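PDB 6BN2: acetyl-CoA acetyltransferase from Elizabethkingia anophelis NUHP1, which catalyses the thiolase reaction, the reversible condensation of two acetyl-CoA molecules to acetoacetyl-CoA and free CoA, probably through an acyl-enzyme intermediate. Local coordinates for residues 24-35 with 122-130. Numbering follows the deposited sequence.
Sequences SFMGSLSGVPAT and GMENMSQVP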
# COMPACT_ATOMS: atom_id res chain seq x y z
N SER A 24 14.35 -10.04 17.26
CA SER A 24 14.69 -11.23 16.49
C SER A 24 13.43 -12.03 16.19
O SER A 24 12.40 -11.88 16.84
CB SER A 24 15.70 -12.11 17.25
OG SER A 24 16.93 -11.44 17.44
N PHE A 25 13.54 -12.92 15.20
CA PHE A 25 12.42 -13.76 14.80
C PHE A 25 11.99 -14.62 15.98
O PHE A 25 12.81 -15.32 16.59
CB PHE A 25 12.84 -14.63 13.62
CG PHE A 25 11.70 -15.34 12.93
CD1 PHE A 25 11.73 -16.72 12.77
CD2 PHE A 25 10.62 -14.63 12.42
CE1 PHE A 25 10.69 -17.37 12.11
CE2 PHE A 25 9.58 -15.29 11.77
CZ PHE A 25 9.63 -16.66 11.62
N MET A 26 10.68 -14.59 16.30
CA MET A 26 10.10 -15.24 17.47
C MET A 26 10.74 -14.76 18.77
O MET A 26 10.71 -15.48 19.79
CB MET A 26 10.20 -16.77 17.36
CG MET A 26 9.78 -17.31 16.01
SD MET A 26 8.10 -16.93 15.54
CE MET A 26 7.19 -17.78 16.82
N GLY A 27 11.29 -13.55 18.76
CA GLY A 27 12.04 -12.99 19.88
C GLY A 27 11.23 -12.02 20.70
O GLY A 27 10.03 -12.21 20.93
N SER A 28 11.90 -10.95 21.14
CA SER A 28 11.36 -10.10 22.21
C SER A 28 10.10 -9.37 21.81
O SER A 28 9.30 -9.01 22.68
CB SER A 28 12.42 -9.10 22.67
OG SER A 28 13.45 -9.75 23.38
N LEU A 29 9.92 -9.08 20.51
CA LEU A 29 8.73 -8.38 20.04
C LEU A 29 7.74 -9.30 19.36
O LEU A 29 6.77 -8.81 18.77
CB LEU A 29 9.13 -7.27 19.06
CG LEU A 29 9.97 -6.17 19.72
CD1 LEU A 29 10.39 -5.12 18.67
CD2 LEU A 29 9.24 -5.52 20.92
N SER A 30 7.92 -10.61 19.47
CA SER A 30 7.07 -11.51 18.70
C SER A 30 5.61 -11.46 19.16
O SER A 30 4.72 -11.84 18.38
CB SER A 30 7.60 -12.94 18.77
OG SER A 30 7.61 -13.41 20.10
N GLY A 31 5.35 -10.98 20.37
CA GLY A 31 4.00 -10.82 20.87
C GLY A 31 3.41 -9.43 20.72
O GLY A 31 2.31 -9.18 21.24
N VAL A 32 4.10 -8.52 20.04
CA VAL A 32 3.67 -7.14 19.87
C VAL A 32 3.33 -6.95 18.39
O VAL A 32 4.24 -6.92 17.55
CB VAL A 32 4.74 -6.14 20.32
CG1 VAL A 32 4.25 -4.72 20.17
CG2 VAL A 32 5.17 -6.44 21.76
N PRO A 33 2.05 -6.84 18.03
CA PRO A 33 1.67 -6.81 16.60
C PRO A 33 2.34 -5.67 15.85
O PRO A 33 2.65 -4.62 16.41
CB PRO A 33 0.15 -6.62 16.64
CG PRO A 33 -0.28 -7.13 17.97
CD PRO A 33 0.88 -6.79 18.92
N ALA A 34 2.52 -5.88 14.54
CA ALA A 34 3.13 -4.86 13.69
C ALA A 34 2.45 -3.50 13.88
O ALA A 34 3.13 -2.46 13.94
CB ALA A 34 3.03 -5.28 12.22
N THR A 35 1.12 -3.47 13.95
CA THR A 35 0.42 -2.19 14.06
C THR A 35 0.73 -1.50 15.37
O THR A 35 0.76 -0.26 15.42
CB THR A 35 -1.10 -2.38 13.90
OG1 THR A 35 -1.56 -3.36 14.85
CG2 THR A 35 -1.45 -2.84 12.46
N GLY A 122 7.16 2.79 8.50
CA GLY A 122 6.92 1.41 8.13
C GLY A 122 6.93 0.54 9.36
O GLY A 122 7.39 0.94 10.44
N MET A 123 6.40 -0.67 9.19
CA MET A 123 6.20 -1.56 10.32
C MET A 123 6.13 -2.99 9.81
O MET A 123 5.62 -3.25 8.71
CB MET A 123 4.90 -1.20 11.08
CG MET A 123 3.63 -1.31 10.21
SD MET A 123 2.24 -0.44 10.96
CE MET A 123 0.99 -0.59 9.64
N GLU A 124 6.61 -3.93 10.63
CA GLU A 124 6.52 -5.33 10.25
C GLU A 124 6.67 -6.17 11.51
O GLU A 124 7.54 -5.91 12.34
CB GLU A 124 7.60 -5.72 9.23
CG GLU A 124 7.16 -6.88 8.33
CD GLU A 124 6.22 -6.40 7.22
OE1 GLU A 124 6.66 -5.58 6.37
OE2 GLU A 124 5.04 -6.81 7.22
N ASN A 125 5.84 -7.19 11.63
CA ASN A 125 6.10 -8.23 12.62
C ASN A 125 6.15 -9.54 11.84
O ASN A 125 5.12 -10.14 11.52
CB ASN A 125 5.05 -8.26 13.72
CG ASN A 125 5.44 -9.21 14.82
OD1 ASN A 125 5.76 -10.36 14.53
ND2 ASN A 125 5.51 -8.73 16.07
N MET A 126 7.37 -9.97 11.51
CA MET A 126 7.52 -11.17 10.72
C MET A 126 7.19 -12.41 11.54
O MET A 126 6.70 -13.40 10.98
CB MET A 126 8.93 -11.20 10.14
CG MET A 126 9.12 -9.97 9.24
SD MET A 126 10.71 -9.85 8.38
CE MET A 126 10.54 -11.12 7.11
N SER A 127 7.37 -12.33 12.87
CA SER A 127 7.02 -13.45 13.76
C SER A 127 5.54 -13.80 13.68
O SER A 127 5.16 -14.95 13.91
CB SER A 127 7.37 -13.10 15.20
OG SER A 127 8.74 -12.80 15.36
N GLN A 128 4.68 -12.81 13.41
CA GLN A 128 3.23 -13.01 13.46
C GLN A 128 2.61 -13.26 12.09
O GLN A 128 1.38 -13.35 11.98
CB GLN A 128 2.56 -11.81 14.13
CG GLN A 128 2.84 -11.74 15.66
CD GLN A 128 1.95 -10.72 16.37
OE1 GLN A 128 1.11 -10.06 15.76
NE2 GLN A 128 2.16 -10.57 17.68
N VAL A 129 3.42 -13.43 11.04
CA VAL A 129 2.82 -13.64 9.71
C VAL A 129 2.19 -15.03 9.68
O VAL A 129 2.83 -16.00 10.11
CB VAL A 129 3.88 -13.50 8.62
CG1 VAL A 129 3.28 -13.82 7.24
CG2 VAL A 129 4.43 -12.07 8.63
N PRO A 130 0.95 -15.18 9.24
CA PRO A 130 0.31 -16.49 9.30
C PRO A 130 0.75 -17.40 8.16
O PRO A 130 1.47 -17.01 7.25
CB PRO A 130 -1.19 -16.17 9.19
CG PRO A 130 -1.28 -14.81 8.61
CD PRO A 130 0.03 -14.10 8.82
O HOH W 1 -0.18 -10.25 19.61
O HOH W 2 1.36 -8.30 13.40
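Asn-125 points its amide into the loop before helix 34-48 and bonds to two of the loop's carbonyls. ND2 donates to Val-32 O at 2.7 Å and to Leu-29 O at 3.0 Å. Both bonds are bent. Val-32 O is met from above its carbonyl plane. Leu-29 O is also taken by Val-32 N, which closes a type I turn and reaches the oxygen from the opposite face. With CG anti to the backbone N (chi1 -173°), the amide reaches across to this turn. On the same side chain OD1 receives a weak bond from Gln-128 N, which may help to fix the amide's rotation.

Gln-128 reaches across to the same loop with its chain extended. NE2 gives a straighter bond to Ser-30 O, 2.9 Å away and near the plane of the Gln amide. OE1 sits against Pro-33. A water bridges OE1 to Ala-34 N, in the first turn of helix 34-48. The methyl of Ala-34 presses on the strand backbone, with CB 3.4 Å from Asn-125 N. Met-123 slides its CB and SD past Ala-34 O.

At the other end, Ser-127 OG accepts from Met-26 N at 2.8 Å, inside the type II turn 24-27. The hydroxyl is also hydrogen-bonded to Asp-259 of the adjacent strand 258-268. Ser-30 CB packs on Ser-127 CB at 3.6 Å. Phe-25 brings its ring edge to Met-126 O, with CE2 3.5 Å from that oxygen, while Arg-136 of the second subunit packs on Phe-25.

Met-126 lies about 6 Å, side chain to side chain, from His-356, a predicted active-site proton acceptor. The contact joins the loop between strand 12-24 and helix 34-48 to strand 117-125 and the loop that follows, within the N-terminal domain of the thiolase fold.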